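Local structure of ciona betagamma-crystallin (2BV2) at residues 1-5 with 16-20; 21-26 with 49-53; 31-37 with 74-78; 43-47 with 56-60. The protein binds two calcium ions in a single betagamma-crystallin domain and probably serves as a structural component of the neuroectodermal visual system. One frame throughout, in Å; residues are numbered along the deposited sequence.

Contact 1. Residues 1-5 with 16-20; sequences GKIIL and LELET
The first beta hairpin of the N-terminal Greek key pairs strand 2-5 with strand 16-18 in antiparallel fashion, through touching pairs Ile-3 with Leu-18, Ile-4 with Glu-17 and Leu-5 with Leu-16. Ile-3 and Leu-18 form a hydrogen-bonded pair, Leu-18 N giving to Ile-3 O at 2.7 Å. Leu-5 and Leu-16 close a second such pair, whereas Ile-4 and Glu-17 form the non-hydrogen-bonded pair between them. Ile-3, Leu-5, Leu-16 and Leu-18 share the inner face. There Ile-3 CG2 lies against Leu-18 CB at 3.8 Å, and Leu-5 CD1 meets Leu-18 CD1 at 3.9 Å; Leu-25 and Trp-44 pack against this face. On the other face Glu-17 CG rests on Ile-4 CG1 (3.9 Å). Glu-17 runs extended, its CG trans to the backbone N (chi1 -175°), which carries its carboxylate across the Lys-2 chain: OE2 is 3.3 Å from Lys-2 CE and makes a long salt bridge of 3.9 Å to NZ. Glu-19 lies alongside Lys-2, and one water donates to both Glu-17 OE2 and Glu-19 OE2 while accepting weakly from Lys-2 NZ. A methionine in place of Lys-2 would probably leave the two carboxylates without their balancing charge and the water without its ammonium donor. The hairpin is thus two-sided: aliphatic carbons fill its inner face, and on the outer one a lysine beside two glutamates, paired loosely with Glu-17 and near Glu-19, probably makes a loose, water-mediated charge cluster.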
loop_
_atom_site.group_PDB
_atom_site.type_symbol
_atom_site.label_atom_id
_atom_site.label_comp_id
_atom_site.label_asym_id
_atom_site.label_seq_id
_atom_site.Cartn_x
_atom_site.Cartn_y
_atom_site.Cartn_z
ATOM N N GLY A 1 7.721 -0.581 -11.881
ATOM C CA GLY A 1 6.638 -0.021 -11.040
ATOM C C GLY A 1 7.220 0.663 -9.822
ATOM O O GLY A 1 8.282 0.282 -9.337
ATOM N N LYS A 2 6.525 1.680 -9.329
ATOM C CA LYS A 2 6.934 2.362 -8.111
ATOM C C LYS A 2 5.691 2.755 -7.341
ATOM O O LYS A 2 4.809 3.417 -7.871
ATOM C CB LYS A 2 7.764 3.591 -8.439
ATOM C CG LYS A 2 8.235 4.413 -7.232
ATOM C CD LYS A 2 9.011 5.650 -7.674
ATOM C CE LYS A 2 10.274 5.282 -8.446
ATOM N NZ LYS A 2 10.997 6.473 -8.972
ATOM N N ILE A 3 5.646 2.350 -6.078
ATOM C CA ILE A 3 4.535 2.697 -5.188
ATOM C C ILE A 3 5.133 3.287 -3.919
ATOM O O ILE A 3 6.199 2.853 -3.452
ATOM C CB ILE A 3 3.667 1.473 -4.875
ATOM C CG1 ILE A 3 2.357 1.893 -4.205
ATOM C CG2 ILE A 3 4.419 0.479 -4.003
ATOM C CD1 ILE A 3 1.402 0.731 -3.998
ATOM N N ILE A 4 4.459 4.290 -3.373
ATOM C CA ILE A 4 4.865 4.920 -2.116
ATOM C C ILE A 4 3.720 4.802 -1.104
ATOM O O ILE A 4 2.607 5.298 -1.344
ATOM C CB ILE A 4 5.224 6.387 -2.315
ATOM C CG1 ILE A 4 6.336 6.539 -3.355
ATOM C CG2 ILE A 4 5.652 7.017 -1.002
ATOM C CD1 ILE A 4 6.428 7.939 -3.934
ATOM N N LEU A 5 4.024 4.166 0.029
ATOM C CA LEU A 5 3.067 3.926 1.098
ATOM C C LEU A 5 3.301 4.957 2.180
ATOM O O LEU A 5 4.449 5.234 2.509
ATOM C CB LEU A 5 3.300 2.548 1.698
ATOM C CG LEU A 5 3.325 1.341 0.750
ATOM C CD1 LEU A 5 3.601 0.079 1.528
ATOM C CD2 LEU A 5 2.055 1.181 -0.086
ATOM N N LEU A 16 7.239 4.842 2.695
ATOM C CA LEU A 16 8.018 3.700 2.204
ATOM C C LEU A 16 7.811 3.616 0.707
ATOM O O LEU A 16 6.692 3.398 0.250
ATOM C CB LEU A 16 7.556 2.400 2.856
ATOM C CG LEU A 16 8.286 1.132 2.414
ATOM C CD1 LEU A 16 9.728 1.200 2.855
ATOM C CD2 LEU A 16 7.638 -0.110 2.954
ATOM N N GLU A 17 8.896 3.803 -0.051
ATOM C CA GLU A 17 8.848 3.645 -1.505
ATOM C C GLU A 17 9.279 2.230 -1.866
ATOM O O GLU A 17 10.316 1.761 -1.387
ATOM C CB GLU A 17 9.764 4.640 -2.205
ATOM C CG GLU A 17 9.657 4.590 -3.719
ATOM C CD GLU A 17 10.620 5.520 -4.412
ATOM O OE1 GLU A 17 10.649 6.718 -4.043
ATOM O OE2 GLU A 17 11.344 5.045 -5.327
ATOM N N LEU A 18 8.482 1.564 -2.703
ATOM C CA LEU A 18 8.768 0.213 -3.154
ATOM C C LEU A 18 8.762 0.094 -4.681
ATOM O O LEU A 18 7.965 0.740 -5.380
ATOM C CB LEU A 18 7.760 -0.769 -2.562
ATOM C CG LEU A 18 7.778 -0.895 -1.041
ATOM C CD1 LEU A 18 6.484 -1.532 -0.567
ATOM C CD2 LEU A 18 8.985 -1.694 -0.566
ATOM N N GLU A 19 9.678 -0.727 -5.194
ATOM C CA GLU A 19 9.730 -1.015 -6.617
ATOM C C GLU A 19 9.671 -2.522 -6.885
ATOM O O GLU A 19 9.909 -2.982 -8.010
ATOM C CB GLU A 19 11.005 -0.414 -7.212
ATOM C CG GLU A 19 11.054 1.097 -7.103
ATOM C CD GLU A 19 12.403 1.662 -7.440
ATOM O OE1 GLU A 19 13.375 1.340 -6.718
ATOM O OE2 GLU A 19 12.478 2.445 -8.407
ATOM N N THR A 20 9.335 -3.289 -5.852
ATOM C CA THR A 20 9.288 -4.745 -5.949
ATOM C C THR A 20 8.200 -5.195 -4.996
ATOM O O THR A 20 7.789 -4.428 -4.131
ATOM C CB THR A 20 10.656 -5.358 -5.539
ATOM O OG1 THR A 20 11.669 -4.918 -6.448
ATOM C CG2 THR A 20 10.638 -6.872 -5.540
HETATM O O HOH W 1 9.926 -2.302 -10.514
HETATM O O HOH W 2 13.622 5.235 -7.218
#

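Contact 2. Residues 21-26 with 49-53; sequences SVSDLN and DEGFS. With ACT (acetate ion), chain E.
Glu-50 meets the 21-26 loop along its whole side chain, from Ser-23 at its root to Asn-26 at its end. Its CB sits 3.5 Å from Ser-23 O; CG, placed trans to the carbonyl carbon (chi1 -61°), passes Asp-24 OD1; and CD comes within 3.4 Å of that same oxygen. The two carboxylates are stacked, their planes 11° apart, with Glu-50 OE2 near Asp-24 CG and Glu-50 OE1 lying 3.2 Å from Asn-26 ND2. Asp-24 OD1 already takes two bonds from Asn-26: the backbone N, which completes an Asx turn and arrives from above the carboxylate plane, and ND2 on the syn lone pair at 2.9 Å. Beside this, Gly-51 N gives a nearly straight bond of 2.7 Å to a lone pair of Ser-23 O, joining the two loops through their backbones. The Phe-52 ring comes obliquely against Ser-21 to Ser-23, its CZ 3.7 Å from Ser-23 CA. An acetate, probably from the crystallisation liquor, accepts from Ser-23 N and Asp-24 N. Ser-79 OG ties the second loop to strand 79-82, bonding Asp-49 O and Phe-52 N. Two like charges stacked this closely would probably repel, and the donors from Asn-26 are likely to ease the cost by drawing charge from Asp-24 OD1.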
loop_
_atom_site.group_PDB
_atom_site.type_symbol
_atom_site.label_atom_id
_atom_site.label_comp_id
_atom_site.label_asym_id
_atom_site.label_seq_id
_atom_site.Cartn_x
_atom_site.Cartn_y
_atom_site.Cartn_z
ATOM N N SER A 21 7.721 -6.418 -5.166
ATOM C CA SER A 21 6.692 -6.968 -4.304
ATOM C C SER A 21 7.267 -7.191 -2.915
ATOM O O SER A 21 8.468 -7.371 -2.764
ATOM C CB SER A 21 6.133 -8.254 -4.919
ATOM O OG SER A 21 5.601 -8.006 -6.225
ATOM N N VAL A 22 6.405 -7.131 -1.902
ATOM C CA VAL A 22 6.797 -7.341 -0.513
ATOM C C VAL A 22 5.710 -8.175 0.143
ATOM O O VAL A 22 4.599 -7.692 0.315
ATOM C CB VAL A 22 6.941 -6.010 0.261
ATOM C CG1 VAL A 22 7.192 -6.278 1.724
ATOM C CG2 VAL A 22 8.068 -5.174 -0.352
ATOM N N SER A 23 6.043 -9.420 0.490
ATOM C CA SER A 23 5.065 -10.362 1.044
ATOM C C SER A 23 4.716 -10.072 2.494
ATOM O O SER A 23 3.681 -10.537 2.985
ATOM C CB SER A 23 5.588 -11.803 0.932
ATOM O OG SER A 23 4.839 -12.702 1.743
ATOM N N ASP A 24 5.583 -9.340 3.197
ATOM C CA ASP A 24 5.362 -9.049 4.605
ATOM C C ASP A 24 5.884 -7.662 4.947
ATOM O O ASP A 24 7.086 -7.475 5.167
ATOM C CB ASP A 24 6.053 -10.115 5.458
ATOM C CG ASP A 24 5.951 -9.854 6.953
ATOM O OD1 ASP A 24 5.149 -9.000 7.382
ATOM O OD2 ASP A 24 6.694 -10.520 7.703
ATOM N N LEU A 25 4.977 -6.688 5.001
ATOM C CA LEU A 25 5.390 -5.299 5.271
ATOM C C LEU A 25 6.101 -5.095 6.598
ATOM O O LEU A 25 6.739 -4.076 6.770
ATOM C CB LEU A 25 4.214 -4.328 5.145
ATOM C CG LEU A 25 3.759 -4.012 3.714
ATOM C CD1 LEU A 25 2.519 -3.220 3.787
ATOM C CD2 LEU A 25 4.809 -3.250 2.899
ATOM N N ASN A 26 5.982 -6.043 7.527
ATOM C CA ASN A 26 6.751 -5.998 8.793
ATOM C C ASN A 26 8.258 -5.893 8.593
ATOM O O ASN A 26 8.956 -5.326 9.438
ATOM C CB ASN A 26 6.480 -7.217 9.646
ATOM C CG ASN A 26 5.142 -7.176 10.342
ATOM O OD1 ASN A 26 4.880 -6.313 11.187
ATOM N ND2 ASN A 26 4.294 -8.142 10.029
ATOM N N ASP A 49 -3.781 -9.124 4.225
ATOM C CA ASP A 49 -2.992 -10.162 4.878
ATOM C C ASP A 49 -1.602 -10.203 4.268
ATOM O O ASP A 49 -1.359 -9.656 3.180
ATOM C CB ASP A 49 -3.626 -11.562 4.764
ATOM C CG ASP A 49 -4.930 -11.704 5.548
ATOM O OD1 ASP A 49 -5.297 -10.771 6.319
ATOM O OD2 ASP A 49 -5.573 -12.782 5.386
ATOM N N GLU A 50 -0.688 -10.853 4.988
ATOM C CA GLU A 50 0.656 -11.111 4.482
ATOM C C GLU A 50 0.565 -12.157 3.372
ATOM O O GLU A 50 -0.432 -12.875 3.249
ATOM C CB GLU A 50 1.566 -11.607 5.601
ATOM C CG GLU A 50 1.741 -10.626 6.755
ATOM C CD GLU A 50 2.642 -11.176 7.849
ATOM O OE1 GLU A 50 2.594 -10.664 8.995
ATOM O OE2 GLU A 50 3.390 -12.130 7.559
ATOM N N GLY A 51 1.593 -12.216 2.542
ATOM C CA GLY A 51 1.675 -13.233 1.511
ATOM C C GLY A 51 0.719 -13.065 0.349
ATOM O O GLY A 51 0.316 -14.058 -0.251
ATOM N N PHE A 52 0.388 -11.822 -0.009
ATOM C CA PHE A 52 -0.463 -11.568 -1.148
ATOM C C PHE A 52 -1.780 -12.299 -0.995
ATOM O O PHE A 52 -2.212 -13.037 -1.895
ATOM C CB PHE A 52 0.235 -12.001 -2.442
ATOM C CG PHE A 52 1.673 -11.598 -2.504
ATOM C CD1 PHE A 52 2.665 -12.533 -2.734
ATOM C CD2 PHE A 52 2.039 -10.291 -2.265
ATOM C CE1 PHE A 52 3.986 -12.163 -2.774
ATOM C CE2 PHE A 52 3.366 -9.908 -2.321
ATOM C CZ PHE A 52 4.331 -10.839 -2.558
ATOM N N SER A 53 -2.412 -12.094 0.157
ATOM C CA SER A 53 -3.625 -12.820 0.482
ATOM C C SER A 53 -4.459 -11.931 1.365
ATOM O O SER A 53 -4.006 -10.857 1.739
ATOM C CB SER A 53 -3.286 -14.137 1.175
ATOM O OG SER A 53 -2.796 -13.919 2.488
HETATM C C ACT E . 9.270 -9.721 1.657
HETATM O O ACT E . 8.845 -10.205 0.570
HETATM O OXT ACT E . 8.467 -9.663 2.621
HETATM C CH3 ACT E . 10.662 -9.197 1.804
#

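Contact 3. Residues 31-37 with 74-78; sequences NDIVSSI and DDELS. With CA (calcium ion), chain D; CA (calcium ion), chain C.
Asp-32 N bonds to Leu-77 O (3.1 Å) and Asp-75 N to Val-34 O, one backbone bond near each ion of the paired N/D-N/D-X-X-S/T-S calcium-binding motifs of the betagamma-crystallin family. A water adds a bridge from Val-34 N to Leu-77 O. Each segment lends ligands to both ions. One calcium is held by Ile-33 O, Ser-35 OG, Asp-75 OD1 and a water, with Glu-7 O from the first Greek key; the other by Asp-32 OD1, Glu-76 O and OE1, and Ser-78 OG, with Asp-48 O. Behind the metals Leu-77 CD1 meets Ile-37 CD1 tip to tip at 3.6 Å and also touches Val-34 CG1. Asn-31 works from the second shell: its CG is trans to the backbone N (chi1 -167°), bringing OD1 to accept from Ser-78 OG at 2.7 Å. That bond takes up the hydroxyl proton and leaves the oxygen turned to the metal. A leucine replacing Asn-31 would probably leave the proton of Ser-78 without its acceptor and the metal-bound hydroxyl less firmly oriented. Ser-35 OG is the counterpart at the other ion, bound to its calcium at 2.4 Å.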
loop_
_atom_site.group_PDB
_atom_site.type_symbol
_atom_site.label_atom_id
_atom_site.label_comp_id
_atom_site.label_asym_id
_atom_site.label_seq_id
_atom_site.Cartn_x
_atom_site.Cartn_y
_atom_site.Cartn_z
ATOM N N ASN A 31 3.740 -2.743 8.508
ATOM C CA ASN A 31 2.553 -3.564 8.653
ATOM C C ASN A 31 1.499 -2.833 9.461
ATOM O O ASN A 31 1.776 -2.316 10.541
ATOM C CB ASN A 31 2.871 -4.899 9.343
ATOM C CG ASN A 31 1.742 -5.884 9.214
ATOM O OD1 ASN A 31 1.354 -6.240 8.099
ATOM N ND2 ASN A 31 1.191 -6.326 10.344
ATOM N N ASP A 32 0.288 -2.812 8.924
ATOM C CA ASP A 32 -0.890 -2.285 9.594
ATOM C C ASP A 32 -0.762 -0.833 10.050
ATOM O O ASP A 32 -1.251 -0.466 11.123
ATOM C CB ASP A 32 -1.326 -3.187 10.747
ATOM C CG ASP A 32 -1.796 -4.547 10.276
ATOM O OD1 ASP A 32 -1.988 -4.737 9.063
ATOM O OD2 ASP A 32 -2.002 -5.438 11.123
ATOM N N ILE A 33 -0.104 -0.014 9.228
ATOM C CA ILE A 33 -0.083 1.425 9.466
ATOM C C ILE A 33 -0.450 2.292 8.286
ATOM O O ILE A 33 -0.587 3.487 8.468
ATOM C CB ILE A 33 1.301 1.920 9.967
ATOM C CG1 ILE A 33 2.382 1.757 8.903
ATOM C CG2 ILE A 33 1.694 1.208 11.251
ATOM C CD1 ILE A 33 3.680 2.440 9.302
ATOM N N VAL A 34 -0.582 1.733 7.084
ATOM C CA VAL A 34 -0.752 2.564 5.894
ATOM C C VAL A 34 -2.142 3.214 5.837
ATOM O O VAL A 34 -3.165 2.559 6.041
ATOM C CB VAL A 34 -0.485 1.773 4.606
ATOM C CG1 VAL A 34 -0.960 2.557 3.351
ATOM C CG2 VAL A 34 0.991 1.424 4.485
ATOM N N SER A 35 -2.150 4.527 5.588
ATOM C CA SER A 35 -3.368 5.298 5.522
ATOM C C SER A 35 -3.516 6.125 4.226
ATOM O O SER A 35 -4.583 6.645 3.971
ATOM C CB SER A 35 -3.440 6.194 6.756
ATOM O OG SER A 35 -3.503 5.435 7.956
ATOM N N SER A 36 -2.443 6.291 3.437
ATOM C CA SER A 36 -2.561 6.805 2.078
ATOM C C SER A 36 -1.450 6.236 1.192
ATOM O O SER A 36 -0.460 5.676 1.695
ATOM C CB SER A 36 -2.513 8.332 2.065
ATOM O OG SER A 36 -1.283 8.831 2.557
ATOM N N ILE A 37 -1.634 6.378 -0.120
ATOM C CA ILE A 37 -0.768 5.732 -1.110
ATOM C C ILE A 37 -0.640 6.596 -2.350
ATOM O O ILE A 37 -1.612 7.191 -2.783
ATOM C CB ILE A 37 -1.316 4.332 -1.542
ATOM C CG1 ILE A 37 -1.322 3.338 -0.370
ATOM C CG2 ILE A 37 -0.496 3.760 -2.712
ATOM C CD1 ILE A 37 -1.929 1.987 -0.748
ATOM N N ASP A 74 -8.337 1.346 7.072
ATOM C CA ASP A 74 -7.166 2.042 7.593
ATOM C C ASP A 74 -6.305 1.079 8.378
ATOM O O ASP A 74 -6.835 0.212 9.058
ATOM C CB ASP A 74 -7.585 3.194 8.512
ATOM C CG ASP A 74 -6.419 4.061 8.896
ATOM O OD1 ASP A 74 -5.661 4.430 7.989
ATOM O OD2 ASP A 74 -6.237 4.346 10.097
ATOM N N ASP A 75 -4.979 1.223 8.261
ATOM C CA ASP A 75 -4.059 0.502 9.138
ATOM C C ASP A 75 -4.230 -1.019 9.010
ATOM O O ASP A 75 -4.270 -1.731 10.019
ATOM C CB ASP A 75 -4.237 0.934 10.608
ATOM C CG ASP A 75 -3.434 2.168 10.963
ATOM O OD1 ASP A 75 -3.001 2.882 10.036
ATOM O OD2 ASP A 75 -3.215 2.409 12.190
ATOM N N GLU A 76 -4.308 -1.489 7.765
ATOM C CA GLU A 76 -4.517 -2.909 7.466
ATOM C C GLU A 76 -3.665 -3.511 6.358
ATOM O O GLU A 76 -3.617 -4.727 6.220
ATOM C CB GLU A 76 -5.992 -3.178 7.146
ATOM C CG GLU A 76 -6.433 -4.613 7.375
ATOM C CD GLU A 76 -6.081 -5.112 8.750
ATOM O OE1 GLU A 76 -5.370 -6.157 8.855
ATOM O OE2 GLU A 76 -6.490 -4.425 9.718
ATOM N N LEU A 77 -2.969 -2.714 5.572
ATOM C CA LEU A 77 -2.162 -3.313 4.509
ATOM C C LEU A 77 -1.035 -4.122 5.124
ATOM O O LEU A 77 -0.385 -3.670 6.064
ATOM C CB LEU A 77 -1.621 -2.259 3.549
ATOM C CG LEU A 77 -2.730 -1.612 2.706
ATOM C CD1 LEU A 77 -2.143 -0.632 1.732
ATOM C CD2 LEU A 77 -3.558 -2.658 1.960
ATOM N N SER A 78 -0.814 -5.321 4.600
ATOM C CA SER A 78 0.276 -6.177 5.081
ATOM C C SER A 78 1.222 -6.689 4.005
ATOM O O SER A 78 2.335 -7.127 4.330
ATOM C CB SER A 78 -0.307 -7.340 5.863
ATOM O OG SER A 78 -1.012 -6.868 6.990
HETATM CA CA CA D . -3.103 -6.492 7.748
HETATM CA CA CA C . -1.938 5.080 9.717
HETATM O O HOH W 3 0.242 -0.928 6.540
HETATM O O HOH W 4 -4.218 0.164 5.323
HETATM O O HOH W 5 -3.800 5.429 11.076
#

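Contact 4. Residues 43-47 with 56-60; sequences TWFVF and SYKLT
Phe-45 and Lys-58 slant across one another on the outer face of the hairpin 44-47 with 56-59: the lysine's chi1 of -166° sets its CG anti to the backbone N, 3.7 Å from Phe-45 CE1. The extended chain beyond then carries Lys-58 CE to Thr-43 CG2. On the same face the Phe-47 ring comes obliquely against Ser-56, CE1 at 3.5 Å from Ser-56 CB. The inner face is built differently: Val-46 crosses both Tyr-57 and Leu-59 at about a right angle. Its chi1 of -62° puts CG1 anti to the carbonyl carbon, toward Leu-59 CD2 (3.9 Å), and CG2 between N and C, against Tyr-57 CB (3.8 Å). Four backbone bonds fix this register, two joining Trp-44 with Leu-59 (Trp-44 N to Leu-59 O 2.8 Å) and two joining Val-46 with Tyr-57. The Tyr-57 hydroxyl bonds to Asp-48 OD2, and its ring meets Trp-70 edge-to-face, while Trp-44 NE1 bonds to Ser-41 O. Within the second Greek key, strand 44-47 lies between 56-59 and 79-82, and the inner side chains of both hairpin strands pack on the opposing sheet, Trp-44 and Val-46 on Ile-3 of strand 2-6, Leu-59 on Ile-37 and Val-39 of strand 36-41.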
loop_
_atom_site.group_PDB
_atom_site.type_symbol
_atom_site.label_atom_id
_atom_site.label_comp_id
_atom_site.label_asym_id
_atom_site.label_seq_id
_atom_site.Cartn_x
_atom_site.Cartn_y
_atom_site.Cartn_z
ATOM N N THR A 43 0.877 -0.974 -12.192
ATOM C CA THR A 43 -0.356 -1.365 -11.515
ATOM C C THR A 43 0.058 -2.253 -10.344
ATOM O O THR A 43 0.952 -3.087 -10.484
ATOM C CB THR A 43 -1.330 -2.114 -12.439
ATOM O OG1 THR A 43 -1.680 -1.281 -13.556
ATOM C CG2 THR A 43 -2.601 -2.472 -11.682
ATOM N N TRP A 44 -0.565 -2.026 -9.189
ATOM C CA TRP A 44 -0.215 -2.704 -7.929
ATOM C C TRP A 44 -1.451 -3.290 -7.286
ATOM O O TRP A 44 -2.517 -2.706 -7.371
ATOM C CB TRP A 44 0.420 -1.703 -6.964
ATOM C CG TRP A 44 1.781 -1.253 -7.428
ATOM C CD1 TRP A 44 2.052 -0.296 -8.332
ATOM C CD2 TRP A 44 3.037 -1.751 -6.971
ATOM N NE1 TRP A 44 3.414 -0.177 -8.508
ATOM C CE2 TRP A 44 4.040 -1.054 -7.668
ATOM C CE3 TRP A 44 3.413 -2.726 -6.038
ATOM C CZ2 TRP A 44 5.394 -1.289 -7.460
ATOM C CZ3 TRP A 44 4.753 -2.962 -5.835
ATOM C CH2 TRP A 44 5.729 -2.251 -6.544
ATOM N N PHE A 45 -1.301 -4.463 -6.676
ATOM C CA PHE A 45 -2.317 -4.999 -5.795
ATOM C C PHE A 45 -1.804 -4.893 -4.370
ATOM O O PHE A 45 -0.689 -5.307 -4.067
ATOM C CB PHE A 45 -2.602 -6.467 -6.123
ATOM C CG PHE A 45 -3.333 -6.662 -7.422
ATOM C CD1 PHE A 45 -4.715 -6.571 -7.481
ATOM C CD2 PHE A 45 -2.635 -6.946 -8.584
ATOM C CE1 PHE A 45 -5.392 -6.756 -8.679
ATOM C CE2 PHE A 45 -3.309 -7.137 -9.790
ATOM C CZ PHE A 45 -4.687 -7.034 -9.833
ATOM N N VAL A 46 -2.632 -4.366 -3.483
ATOM C CA VAL A 46 -2.264 -4.292 -2.089
ATOM C C VAL A 46 -3.238 -5.168 -1.309
ATOM O O VAL A 46 -4.403 -5.242 -1.647
ATOM C CB VAL A 46 -2.242 -2.831 -1.561
ATOM C CG1 VAL A 46 -1.200 -2.027 -2.323
ATOM C CG2 VAL A 46 -3.606 -2.190 -1.647
ATOM N N PHE A 47 -2.728 -5.837 -0.279
ATOM C CA PHE A 47 -3.463 -6.873 0.424
ATOM C C PHE A 47 -3.471 -6.624 1.923
ATOM O O PHE A 47 -2.465 -6.207 2.476
ATOM C CB PHE A 47 -2.784 -8.217 0.197
ATOM C CG PHE A 47 -2.697 -8.633 -1.238
ATOM C CD1 PHE A 47 -3.616 -9.521 -1.768
ATOM C CD2 PHE A 47 -1.642 -8.209 -2.044
ATOM C CE1 PHE A 47 -3.527 -9.924 -3.082
ATOM C CE2 PHE A 47 -1.547 -8.616 -3.357
ATOM C CZ PHE A 47 -2.478 -9.474 -3.874
ATOM N N SER A 56 -7.991 -7.738 -1.118
ATOM C CA SER A 56 -7.035 -7.198 -2.095
ATOM C C SER A 56 -7.658 -6.007 -2.820
ATOM O O SER A 56 -8.886 -5.901 -2.936
ATOM C CB SER A 56 -6.595 -8.259 -3.109
ATOM O OG SER A 56 -7.642 -8.591 -3.998
ATOM N N TYR A 57 -6.792 -5.115 -3.287
ATOM C CA TYR A 57 -7.206 -3.844 -3.876
ATOM C C TYR A 57 -6.266 -3.501 -5.020
ATOM O O TYR A 57 -5.039 -3.525 -4.843
ATOM C CB TYR A 57 -7.201 -2.719 -2.846
ATOM C CG TYR A 57 -7.896 -3.081 -1.559
ATOM C CD1 TYR A 57 -9.265 -3.006 -1.444
ATOM C CD2 TYR A 57 -7.169 -3.476 -0.447
ATOM C CE1 TYR A 57 -9.893 -3.337 -0.271
ATOM C CE2 TYR A 57 -7.792 -3.791 0.726
ATOM C CZ TYR A 57 -9.149 -3.726 0.804
ATOM O OH TYR A 57 -9.793 -4.047 1.960
ATOM N N LYS A 58 -6.844 -3.181 -6.180
ATOM C CA LYS A 58 -6.081 -2.824 -7.366
ATOM C C LYS A 58 -5.901 -1.316 -7.472
ATOM O O LYS A 58 -6.858 -0.543 -7.348
ATOM C CB LYS A 58 -6.805 -3.322 -8.610
ATOM C CG LYS A 58 -5.965 -3.312 -9.872
ATOM C CD LYS A 58 -6.827 -3.756 -11.047
ATOM C CE LYS A 58 -6.073 -3.704 -12.337
ATOM N NZ LYS A 58 -7.004 -3.901 -13.472
ATOM N N LEU A 59 -4.666 -0.914 -7.737
ATOM C CA LEU A 59 -4.272 0.487 -7.724
ATOM C C LEU A 59 -3.491 0.725 -8.974
ATOM O O LEU A 59 -2.578 -0.050 -9.281
ATOM C CB LEU A 59 -3.338 0.767 -6.546
ATOM C CG LEU A 59 -3.902 1.137 -5.188
ATOM C CD1 LEU A 59 -5.088 0.319 -4.810
ATOM C CD2 LEU A 59 -2.768 1.011 -4.179
ATOM N N THR A 60 -3.876 1.760 -9.713
ATOM C CA THR A 60 -3.150 2.206 -10.902
ATOM C C THR A 60 -2.550 3.569 -10.587
ATOM O O THR A 60 -2.882 4.166 -9.547
ATOM C CB THR A 60 -4.094 2.284 -12.113
ATOM O OG1 THR A 60 -5.172 3.181 -11.826
ATOM C CG2 THR A 60 -4.665 0.913 -12.409
#

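In the fold
The four contacts lie within one compact betagamma-crystallin domain, their centres about 12 to 14 Å apart. Contacts 1 and 4 are the hairpins that open the first and second Greek keys, one in each sheet, and they meet where Gly-1 and Ile-3 pack on Trp-44. Along the chain contact 1 closes before the others open; contacts 2 and 3 interleave, and contact 4 is nested inside the loop closed by contact 3. Contacts 2 and 3 join loops across the two keys, Leu-25 N lying 2.8 Å from Ser-78 O. Leu-25 joins the apolar interior between contacts, and the calcium-binding segments are tied to the core through Val-34, Ile-37 and Leu-77.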